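Local structure of listeriolysin O (Listeria monocytogenes, 4CDB) at residues N394-E399 with V410-W415; N438-A443 with D460-L465; K467-S472 with Y482-D487. The protein forms oligomeric pores in cholesterol-containing host membranes, into which it inserts after a major conformational change, and so lyses the cell. One frame throughout, in Å; residues are numbered along the deposited sequence.

Contact 1: residues N394-E399 with V410-W415; sequences NISWDE and VQHKNW
Trp-397 and Lys-413 face each other as a hydrogen-bonded pair of the antiparallel beta hairpin made by strands 391-402 and 408-414, in the C-terminal beta sandwich of the toxin. Their backbones exchange two bonds, the shorter from Lys-413 N to Trp-397 O at 2.6 Å. Glu-399 and Gln-411 form the next such pair, and Trp-415 N reaches Ile-395 O beyond the last bridge of the ladder. Chi1 of 64° sets Trp-397 CG between its backbone N and carbonyl carbon, and from there the indole reaches Lys-413, whose CB lies over one face, offset toward the rim, in a CH-pi contact 3.7 Å from the centroid of the five-membered ring. The indole is also held at its rim, where NE1 donates in the ring plane to the anti lone pair of Glu-399 OE2 at 3.1 Å, with an N-H...O angle of 173°. The other carboxylate oxygen, Glu-399 OE1, forms a long salt bridge to Lys-413 NZ at 3.6 Å, so one carboxylate serves both neighbours. On the opposite face of the sheet, His-412 ND1 donates to Asp-398 OD1 at 2.9 Å; the acceptor lies near the imidazole plane, whereas the donor approaches from above the carboxylate. Ser-396 CB touches His-412 NE2 and, in another direction, lies 3.2 Å from Asn-414 OD1. The side chains of Ile-395 and Trp-415 lie side by side, CD1 3.9 Å from CE3, and both pack on Ile-430 and Ile-383 of the other sheet. Trp-397, Glu-399, Lys-413 and Gln-411 share one face of an antiparallel hairpin at the edge of a beta sandwich.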
loop_
_atom_site.group_PDB
_atom_site.type_symbol
_atom_site.label_atom_id
_atom_site.label_comp_id
_atom_site.label_asym_id
_atom_site.label_seq_id
_atom_site.Cartn_x
_atom_site.Cartn_y
_atom_site.Cartn_z
ATOM N N ASN A 394 43.057 -27.392 7.076
ATOM C CA ASN A 394 42.276 -27.035 8.248
ATOM C C ASN A 394 41.192 -26.038 7.863
ATOM O O ASN A 394 41.462 -24.851 7.670
ATOM C CB ASN A 394 43.164 -26.469 9.356
ATOM C CG ASN A 394 42.438 -26.375 10.680
ATOM O OD1 ASN A 394 41.685 -25.433 10.922
ATOM N ND2 ASN A 394 42.655 -27.361 11.544
ATOM N N ILE A 395 39.966 -26.530 7.731
ATOM C CA ILE A 395 38.862 -25.683 7.309
ATOM C C ILE A 395 37.770 -25.653 8.371
ATOM O O ILE A 395 37.281 -26.698 8.799
ATOM C CB ILE A 395 38.289 -26.151 5.960
ATOM C CG1 ILE A 395 39.402 -26.201 4.911
ATOM C CG2 ILE A 395 37.162 -25.236 5.512
ATOM C CD1 ILE A 395 38.944 -26.618 3.540
ATOM N N SER A 396 37.406 -24.448 8.801
ATOM C CA SER A 396 36.405 -24.267 9.847
ATOM C C SER A 396 35.425 -23.158 9.484
ATOM O O SER A 396 35.690 -22.350 8.591
ATOM C CB SER A 396 37.079 -23.948 11.183
ATOM O OG SER A 396 37.846 -22.757 11.095
ATOM N N TRP A 397 34.293 -23.130 10.182
ATOM C CA TRP A 397 33.272 -22.107 9.975
ATOM C C TRP A 397 32.280 -22.077 11.137
ATOM O O TRP A 397 32.272 -22.974 11.982
ATOM C CB TRP A 397 32.527 -22.342 8.657
ATOM C CG TRP A 397 31.757 -23.626 8.625
ATOM C CD1 TRP A 397 30.449 -23.808 8.975
ATOM C CD2 TRP A 397 32.248 -24.911 8.225
ATOM N NE1 TRP A 397 30.096 -25.126 8.816
ATOM C CE2 TRP A 397 31.182 -25.824 8.358
ATOM C CE3 TRP A 397 33.484 -25.378 7.768
ATOM C CZ2 TRP A 397 31.317 -27.178 8.048
ATOM C CZ3 TRP A 397 33.615 -26.721 7.462
ATOM C CH2 TRP A 397 32.538 -27.605 7.604
ATOM N N ASP A 398 31.451 -21.038 11.174
ATOM C CA ASP A 398 30.414 -20.913 12.193
ATOM C C ASP A 398 29.032 -21.084 11.575
ATOM O O ASP A 398 28.788 -20.632 10.456
ATOM C CB ASP A 398 30.496 -19.550 12.884
ATOM C CG ASP A 398 31.697 -19.428 13.799
ATOM O OD1 ASP A 398 32.021 -20.415 14.491
ATOM O OD2 ASP A 398 32.319 -18.344 13.825
ATOM N N GLU A 399 28.137 -21.744 12.303
ATOM C CA GLU A 399 26.743 -21.860 11.888
ATOM C C GLU A 399 25.837 -21.175 12.909
ATOM O O GLU A 399 25.847 -21.519 14.091
ATOM C CB GLU A 399 26.348 -23.327 11.706
ATOM C CG GLU A 399 27.083 -24.025 10.572
ATOM C CD GLU A 399 26.625 -25.455 10.367
ATOM O OE1 GLU A 399 25.611 -25.847 10.979
ATOM O OE2 GLU A 399 27.282 -26.185 9.597
ATOM N N VAL A 410 25.599 -19.484 18.169
ATOM C CA VAL A 410 26.702 -19.663 17.231
ATOM C C VAL A 410 27.495 -20.936 17.529
ATOM O O VAL A 410 28.162 -21.035 18.558
ATOM C CB VAL A 410 27.656 -18.456 17.248
ATOM C CG1 VAL A 410 28.602 -18.514 16.063
ATOM C CG2 VAL A 410 26.861 -17.164 17.223
ATOM N N GLN A 411 27.409 -21.908 16.625
ATOM C CA GLN A 411 28.168 -23.147 16.750
ATOM C C GLN A 411 29.382 -23.124 15.832
ATOM O O GLN A 411 29.269 -22.778 14.657
ATOM C CB GLN A 411 27.295 -24.354 16.397
ATOM C CG GLN A 411 26.364 -24.820 17.503
ATOM C CD GLN A 411 25.462 -25.959 17.061
ATOM O OE1 GLN A 411 24.900 -25.931 15.966
ATOM N NE2 GLN A 411 25.326 -26.971 17.910
ATOM N N HIS A 412 30.543 -23.493 16.365
ATOM C CA HIS A 412 31.742 -23.597 15.541
ATOM C C HIS A 412 31.806 -24.982 14.907
ATOM O O HIS A 412 31.509 -25.984 15.558
ATOM C CB HIS A 412 33.002 -23.338 16.364
ATOM C CG HIS A 412 34.233 -23.156 15.533
ATOM N ND1 HIS A 412 34.451 -22.029 14.765
ATOM C CD2 HIS A 412 35.308 -23.953 15.344
ATOM C CE1 HIS A 412 35.610 -22.144 14.143
ATOM N NE2 HIS A 412 36.151 -23.301 14.475
ATOM N N LYS A 413 32.193 -25.037 13.637
ATOM C CA LYS A 413 32.242 -26.305 12.918
ATOM C C LYS A 413 33.607 -26.562 12.288
ATOM O O LYS A 413 34.266 -25.641 11.807
ATOM C CB LYS A 413 31.141 -26.361 11.855
ATOM C CG LYS A 413 29.734 -26.385 12.432
ATOM C CD LYS A 413 29.475 -27.679 13.190
ATOM C CE LYS A 413 28.567 -27.454 14.391
ATOM N NZ LYS A 413 27.259 -26.847 14.018
ATOM N N ASN A 414 34.025 -27.823 12.304
ATOM C CA ASN A 414 35.278 -28.226 11.684
ATOM C C ASN A 414 35.063 -29.293 10.621
ATOM O O ASN A 414 34.233 -30.188 10.785
ATOM C CB ASN A 414 36.263 -28.737 12.737
ATOM C CG ASN A 414 36.924 -27.616 13.511
ATOM O OD1 ASN A 414 37.441 -26.665 12.926
ATOM N ND2 ASN A 414 36.904 -27.719 14.834
ATOM N N TRP A 415 35.812 -29.187 9.529
ATOM C CA TRP A 415 35.789 -30.205 8.490
ATOM C C TRP A 415 36.318 -31.515 9.061
ATOM O O TRP A 415 37.286 -31.523 9.822
ATOM C CB TRP A 415 36.638 -29.771 7.297
ATOM C CG TRP A 415 36.502 -30.664 6.101
ATOM C CD1 TRP A 415 35.454 -31.488 5.805
ATOM C CD2 TRP A 415 37.454 -30.830 5.045
ATOM N NE1 TRP A 415 35.694 -32.152 4.626
ATOM C CE2 TRP A 415 36.914 -31.766 4.138
ATOM C CE3 TRP A 415 38.708 -30.275 4.774
ATOM C CZ2 TRP A 415 37.588 -32.160 2.982
ATOM C CZ3 TRP A 415 39.375 -30.666 3.626
ATOM C CH2 TRP A 415 38.815 -31.600 2.745
#

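Contact 2: residues N438-A443 with D460-L465; sequences NINVYA and DRNLPL. With TAM (tris(hydroxyethyl)aminomethane), chain U.
Asn-440 OD1 accepts the backbone N-H of Asn-462 at 2.9 Å, the donor lying nearly in line with the side-chain C=O. Chi1 of -57° sets Asn-440 CG beside its own backbone N, and from there OD1 reaches the corner of the partner chain, where it also lies 3.4 Å from Arg-461 CB. The other amide atom, ND2, is bound by Ser-396 OG, so both ends of the group are engaged and its rotation is fixed. Asp-460 OD1 receives a bond from O5 of the bound tris(hydroxyethyl)aminomethane, modelled at 2.5 Å, a length too short to be taken at face value, while Asp-460 OD2 is held by Asn-484 ND2. Backbone bonds join Val-441 to Asp-460 and Ile-439 to Leu-463, in each case in both directions. Between these two pairs the register slips by one residue, because Asn-462 and Leu-463 both face Ile-439: this is a G1 beta bulge. It falls where the edge strand 452-463 of the four-stranded sheet turns a corner at Asn-462, and Leu-463 beyond it is still paired with Ile-439. Ile-439, Val-441 and Leu-463 pack together on the face that also carries Asp-460. Ile-439 CB meets Leu-463 CB at 4.0 Å, and Ile-439 CD1 reaches on to Leu-465 CB, beyond the strand. Leu-463 CD1 touches Val-441 CG2 at 4.1 Å, the two side chains crossing at about a right angle. Beneath this layer, Ile-471 packs on Val-441 and Arg-469 on Leu-463.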
loop_
_atom_site.group_PDB
_atom_site.type_symbol
_atom_site.label_atom_id
_atom_site.label_comp_id
_atom_site.label_asym_id
_atom_site.label_seq_id
_atom_site.Cartn_x
_atom_site.Cartn_y
_atom_site.Cartn_z
ATOM N N ASN A 438 31.855 -16.763 8.211
ATOM C CA ASN A 438 33.235 -16.741 8.686
ATOM C C ASN A 438 33.995 -18.017 8.338
ATOM O O ASN A 438 34.468 -18.735 9.220
ATOM C CB ASN A 438 33.289 -16.468 10.190
ATOM C CG ASN A 438 32.866 -15.056 10.537
ATOM O OD1 ASN A 438 33.179 -14.110 9.815
ATOM N ND2 ASN A 438 32.147 -14.907 11.643
ATOM N N ILE A 439 34.097 -18.291 7.042
ATOM C CA ILE A 439 34.788 -19.478 6.562
ATOM C C ILE A 439 36.301 -19.285 6.622
ATOM O O ILE A 439 36.832 -18.296 6.114
ATOM C CB ILE A 439 34.357 -19.846 5.124
ATOM C CG1 ILE A 439 33.002 -20.556 5.136
ATOM C CG2 ILE A 439 35.388 -20.737 4.462
ATOM C CD1 ILE A 439 31.812 -19.629 5.235
ATOM N N ASN A 440 36.985 -20.228 7.262
ATOM C CA ASN A 440 38.439 -20.205 7.344
ATOM C C ASN A 440 39.055 -21.350 6.545
ATOM O O ASN A 440 38.705 -22.512 6.742
ATOM C CB ASN A 440 38.892 -20.283 8.802
ATOM C CG ASN A 440 38.320 -19.165 9.650
ATOM O OD1 ASN A 440 38.332 -18.001 9.254
ATOM N ND2 ASN A 440 37.805 -19.517 10.823
ATOM N N VAL A 441 39.969 -21.017 5.642
ATOM C CA VAL A 441 40.621 -22.026 4.819
ATOM C C VAL A 441 42.130 -21.999 5.025
ATOM O O VAL A 441 42.786 -21.002 4.722
ATOM C CB VAL A 441 40.306 -21.819 3.328
ATOM C CG1 VAL A 441 41.092 -22.806 2.474
ATOM C CG2 VAL A 441 38.814 -21.962 3.085
ATOM N N TYR A 442 42.667 -23.098 5.551
ATOM C CA TYR A 442 44.098 -23.230 5.802
ATOM C C TYR A 442 44.653 -24.495 5.152
ATOM O O TYR A 442 44.002 -25.541 5.158
ATOM C CB TYR A 442 44.370 -23.255 7.310
ATOM C CG TYR A 442 45.828 -23.416 7.679
ATOM C CD1 TYR A 442 46.664 -22.311 7.780
ATOM C CD2 TYR A 442 46.367 -24.671 7.937
ATOM C CE1 TYR A 442 47.995 -22.452 8.122
ATOM C CE2 TYR A 442 47.699 -24.820 8.278
ATOM C CZ TYR A 442 48.507 -23.706 8.369
ATOM O OH TYR A 442 49.834 -23.845 8.708
ATOM N N ALA A 443 45.860 -24.403 4.597
ATOM C CA ALA A 443 46.511 -25.568 4.009
ATOM C C ALA A 443 48.022 -25.466 4.145
ATOM O O ALA A 443 48.600 -24.399 3.928
ATOM C CB ALA A 443 46.118 -25.719 2.547
ATOM N N ASP A 460 43.583 -18.207 4.641
ATOM C CA ASP A 460 42.542 -17.203 4.429
ATOM C C ASP A 460 41.443 -17.333 5.477
ATOM O O ASP A 460 40.927 -18.426 5.712
ATOM C CB ASP A 460 41.953 -17.320 3.022
ATOM C CG ASP A 460 42.970 -17.028 1.936
ATOM O OD1 ASP A 460 43.958 -16.317 2.220
ATOM O OD2 ASP A 460 42.781 -17.504 0.796
ATOM N N ARG A 461 41.087 -16.214 6.103
ATOM C CA ARG A 461 40.155 -16.234 7.224
ATOM C C ARG A 461 38.947 -15.326 7.007
ATOM O O ARG A 461 39.013 -14.361 6.244
ATOM C CB ARG A 461 40.880 -15.845 8.515
ATOM C CG ARG A 461 42.229 -16.525 8.677
ATOM C CD ARG A 461 42.905 -16.173 9.989
ATOM N NE ARG A 461 44.273 -16.682 10.029
ATOM C CZ ARG A 461 45.039 -16.690 11.115
ATOM N NH1 ARG A 461 44.573 -16.218 12.264
ATOM N NH2 ARG A 461 46.272 -17.175 11.053
ATOM N N ASN A 462 37.848 -15.655 7.681
ATOM C CA ASN A 462 36.627 -14.856 7.644
ATOM C C ASN A 462 36.094 -14.641 6.229
ATOM O O ASN A 462 35.734 -13.526 5.852
ATOM C CB ASN A 462 36.846 -13.513 8.343
ATOM C CG ASN A 462 37.450 -13.670 9.726
ATOM O OD1 ASN A 462 37.101 -14.589 10.467
ATOM N ND2 ASN A 462 38.366 -12.775 10.079
ATOM N N LEU A 463 36.053 -15.719 5.453
ATOM C CA LEU A 463 35.579 -15.661 4.077
ATOM C C LEU A 463 34.058 -15.763 4.025
ATOM O O LEU A 463 33.451 -16.468 4.833
ATOM C CB LEU A 463 36.213 -16.778 3.246
ATOM C CG LEU A 463 37.738 -16.748 3.117
ATOM C CD1 LEU A 463 38.240 -17.963 2.352
ATOM C CD2 LEU A 463 38.189 -15.463 2.443
ATOM N N PRO A 464 33.436 -15.051 3.072
ATOM C CA PRO A 464 31.979 -15.089 2.925
ATOM C C PRO A 464 31.517 -16.415 2.339
ATOM O O PRO A 464 32.291 -17.091 1.663
ATOM C CB PRO A 464 31.706 -13.963 1.928
ATOM C CG PRO A 464 32.948 -13.897 1.102
ATOM C CD PRO A 464 34.067 -14.170 2.071
ATOM N N LEU A 465 30.267 -16.780 2.601
ATOM C CA LEU A 465 29.695 -17.988 2.022
ATOM C C LEU A 465 29.259 -17.734 0.582
ATOM O O LEU A 465 28.394 -16.896 0.327
ATOM C CB LEU A 465 28.503 -18.470 2.852
ATOM C CG LEU A 465 27.710 -19.638 2.263
ATOM C CD1 LEU A 465 28.607 -20.855 2.094
ATOM C CD2 LEU A 465 26.497 -19.967 3.122
HETATM C C TAM U . 49.474 -15.939 2.263
HETATM C C1 TAM U . 50.158 -15.042 3.292
HETATM C C2 TAM U . 48.183 -16.566 2.785
HETATM C C3 TAM U . 50.486 -16.987 1.808
HETATM C C4 TAM U . 49.328 -14.843 4.555
HETATM C C5 TAM U . 47.218 -16.871 1.642
HETATM C C6 TAM U . 50.325 -18.313 2.544
HETATM N N TAM U . 49.134 -15.117 1.102
HETATM O O4 TAM U . 50.080 -15.320 5.677
HETATM O O5 TAM U . 46.096 -17.601 2.150
HETATM O O6 TAM U . 50.743 -18.166 3.907
#

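Contact 3: residues K467-S472 with Y482-D487; sequences KNRNIS and YSNKVD. With TAM (tris(hydroxyethyl)aminomethane), chain U.
Ser-472 and Ser-483, a hydrogen-bonded antiparallel pair, are bridged on their shared face by a water lying 3.0 Å from Ser-472 OG and 2.5 Å from Ser-483 OG, the latter so short that its exact length is doubtful. The same water donates to Asn-470 O at 2.8 Å, so that three groups of the two strands grip it. The hydroxyls themselves are 4.0 Å apart, Ser-483 OG to Ser-472 OG, and meet through the solvent molecule. On the other face Arg-469 NH1 donates to Asn-484 OD1 at 3.1 Å. The acceptor lies in the guanidinium plane, yet the N-H arrives from the flank of the amide C=O (106°), and the two flat groups are turned 65° apart. Chi3 of -59° bends Arg-469 NE away from Asn-484, and NH1 comes back to OD1 from there. Val-486 CG1 covers one face of the guanidinium, 3.9 Å from Arg-469 NH1, and Arg-469 NH2 goes to Pro-464 O. The side chains of Ile-471 and Asn-484 lie side by side, CD1 3.2 Å from OD1. At the open end of the hairpin a second water accepts from Asn-468 ND2 and donates to Asp-487 O, though Asp-487 is poorly ordered. Tyr-482, at the opposite end, belongs to the tris(hydroxyethyl)aminomethane pocket. Paired backbone bonds, Asn-470 with Lys-485 and Ser-472 with Ser-483, give the regular ladder of a beta hairpin, here the C-terminal one of the sandwich.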
loop_
_atom_site.group_PDB
_atom_site.type_symbol
_atom_site.label_atom_id
_atom_site.label_comp_id
_atom_site.label_asym_id
_atom_site.label_seq_id
_atom_site.Cartn_x
_atom_site.Cartn_y
_atom_site.Cartn_z
ATOM N N LYS A 467 28.453 -19.672 -3.517
ATOM C CA LYS A 467 27.873 -20.878 -4.099
ATOM C C LYS A 467 28.931 -21.964 -4.290
ATOM O O LYS A 467 28.749 -23.104 -3.862
ATOM C CB LYS A 467 27.183 -20.561 -5.428
ATOM C CG LYS A 467 26.233 -21.648 -5.894
ATOM C CD LYS A 467 25.229 -21.980 -4.799
ATOM C CE LYS A 467 24.285 -23.098 -5.209
ATOM N NZ LYS A 467 23.459 -23.561 -4.055
ATOM N N ASN A 468 30.036 -21.598 -4.930
ATOM C CA ASN A 468 31.153 -22.515 -5.115
ATOM C C ASN A 468 32.499 -21.836 -4.898
ATOM O O ASN A 468 32.943 -21.042 -5.729
ATOM C CB ASN A 468 31.108 -23.157 -6.504
ATOM C CG ASN A 468 30.041 -24.226 -6.618
ATOM O OD1 ASN A 468 30.271 -25.387 -6.280
ATOM N ND2 ASN A 468 28.865 -23.841 -7.100
ATOM N N ARG A 469 33.137 -22.140 -3.771
ATOM C CA ARG A 469 34.498 -21.685 -3.521
ATOM C C ARG A 469 35.476 -22.809 -3.844
ATOM O O ARG A 469 35.494 -23.839 -3.169
ATOM C CB ARG A 469 34.671 -21.232 -2.069
ATOM C CG ARG A 469 36.088 -20.785 -1.735
ATOM C CD ARG A 469 36.191 -20.225 -0.324
ATOM N NE ARG A 469 35.302 -19.086 -0.123
ATOM C CZ ARG A 469 35.594 -17.836 -0.466
ATOM N NH1 ARG A 469 36.757 -17.557 -1.035
ATOM N NH2 ARG A 469 34.720 -16.865 -0.241
ATOM N N ASN A 470 36.282 -22.610 -4.883
ATOM C CA ASN A 470 37.212 -23.639 -5.331
ATOM C C ASN A 470 38.624 -23.422 -4.804
ATOM O O ASN A 470 39.332 -22.516 -5.247
ATOM C CB ASN A 470 37.224 -23.728 -6.857
ATOM C CG ASN A 470 35.838 -23.910 -7.437
ATOM O OD1 ASN A 470 35.284 -25.010 -7.422
ATOM N ND2 ASN A 470 35.267 -22.829 -7.955
ATOM N N ILE A 471 39.023 -24.261 -3.854
ATOM C CA ILE A 471 40.365 -24.202 -3.292
ATOM C C ILE A 471 41.242 -25.248 -3.968
ATOM O O ILE A 471 40.983 -26.448 -3.866
ATOM C CB ILE A 471 40.353 -24.468 -1.775
ATOM C CG1 ILE A 471 39.366 -23.532 -1.078
ATOM C CG2 ILE A 471 41.750 -24.318 -1.189
ATOM C CD1 ILE A 471 39.790 -22.080 -1.098
ATOM N N SER A 472 42.280 -24.794 -4.663
ATOM C CA SER A 472 43.189 -25.709 -5.345
ATOM C C SER A 472 44.631 -25.476 -4.920
ATOM O O SER A 472 45.056 -24.336 -4.744
ATOM C CB SER A 472 43.067 -25.554 -6.862
ATOM O OG SER A 472 41.749 -25.843 -7.298
ATOM N N TYR A 482 48.782 -22.158 -5.236
ATOM C CA TYR A 482 47.396 -22.284 -4.817
ATOM C C TYR A 482 46.498 -21.275 -5.520
ATOM O O TYR A 482 46.967 -20.261 -6.040
ATOM C CB TYR A 482 47.272 -22.103 -3.302
ATOM C CG TYR A 482 47.258 -20.656 -2.860
ATOM C CD1 TYR A 482 48.439 -19.937 -2.740
ATOM C CD2 TYR A 482 46.064 -20.010 -2.562
ATOM C CE1 TYR A 482 48.431 -18.613 -2.337
ATOM C CE2 TYR A 482 46.045 -18.690 -2.161
ATOM C CZ TYR A 482 47.230 -17.996 -2.049
ATOM O OH TYR A 482 47.217 -16.680 -1.649
ATOM N N SER A 483 45.202 -21.560 -5.525
ATOM C CA SER A 483 44.211 -20.604 -5.998
ATOM C C SER A 483 42.954 -20.696 -5.143
ATOM O O SER A 483 42.508 -21.791 -4.791
ATOM C CB SER A 483 43.872 -20.851 -7.467
ATOM O OG SER A 483 43.245 -22.107 -7.642
ATOM N N ASN A 484 42.398 -19.539 -4.801
ATOM C CA ASN A 484 41.136 -19.460 -4.078
ATOM C C ASN A 484 40.149 -18.646 -4.903
ATOM O O ASN A 484 40.095 -17.422 -4.785
ATOM C CB ASN A 484 41.351 -18.822 -2.702
ATOM C CG ASN A 484 40.062 -18.683 -1.903
ATOM O OD1 ASN A 484 39.013 -19.209 -2.278
ATOM N ND2 ASN A 484 40.143 -17.974 -0.782
ATOM N N LYS A 485 39.375 -19.331 -5.740
ATOM C CA LYS A 485 38.482 -18.657 -6.677
ATOM C C LYS A 485 37.012 -18.953 -6.406
ATOM O O LYS A 485 36.660 -20.039 -5.941
ATOM C CB LYS A 485 38.846 -19.035 -8.112
ATOM C CG LYS A 485 40.281 -18.701 -8.473
ATOM C CD LYS A 485 40.601 -19.067 -9.909
ATOM C CE LYS A 485 42.025 -18.666 -10.264
ATOM N NZ LYS A 485 42.370 -18.986 -11.677
ATOM N N VAL A 486 36.159 -17.977 -6.708
ATOM C CA VAL A 486 34.733 -18.091 -6.425
ATOM C C VAL A 486 33.883 -18.308 -7.676
ATOM O O VAL A 486 34.155 -17.742 -8.737
ATOM C CB VAL A 486 34.204 -16.852 -5.662
ATOM C CG1 VAL A 486 34.811 -16.786 -4.273
ATOM C CG2 VAL A 486 34.504 -15.577 -6.434
ATOM N N ASP A 487 32.873 -19.161 -7.535
ATOM C CA ASP A 487 31.801 -19.319 -8.519
ATOM C C ASP A 487 32.184 -19.891 -9.890
ATOM O O ASP A 487 31.305 -20.296 -10.651
ATOM C CB ASP A 487 31.036 -18.000 -8.691
ATOM C CG ASP A 487 30.370 -17.544 -7.408
ATOM O OD1 ASP A 487 30.029 -18.409 -6.574
ATOM O OD2 ASP A 487 30.188 -16.321 -7.234
HETATM C C TAM U . 49.474 -15.939 2.263
HETATM C C1 TAM U . 50.158 -15.042 3.292
HETATM C C2 TAM U . 48.183 -16.566 2.785
HETATM C C3 TAM U . 50.486 -16.987 1.808
HETATM C C4 TAM U . 49.328 -14.843 4.555
HETATM C C5 TAM U . 47.218 -16.871 1.642
HETATM C C6 TAM U . 50.325 -18.313 2.544
HETATM N N TAM U . 49.134 -15.117 1.102
HETATM O O4 TAM U . 50.080 -15.320 5.677
HETATM O O5 TAM U . 46.096 -17.601 2.150
HETATM O O6 TAM U . 50.743 -18.166 3.907
HETATM O O HOH W 1 29.005 -21.030 -8.501
HETATM O O HOH W 2 40.923 -22.989 -7.494
#

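Overall arrangement
The three contacts are hairpins met in turn along the chain and gathered in the C-terminal beta sandwich. Contacts 1 and 2, with centres 10 Å apart, share the four-stranded sheet: strands 391-402 and 436-449 are neighbours, linked by Ser-396 O to Asn-440 N at 2.8 Å. Contact 3 belongs to the other sheet, its centre 11 Å from that of contact 2. Leu-463 CD1 approaches Arg-469 NH1 to 3.7 Å between them. Contacts 1 and 3 do not touch, with nearest atoms about 6 Å apart. The bound tris(hydroxyethyl)aminomethane lies against both contacts 2 and 3, meeting Asp-460 and Tyr-482 and also bonding to Asp-459 N.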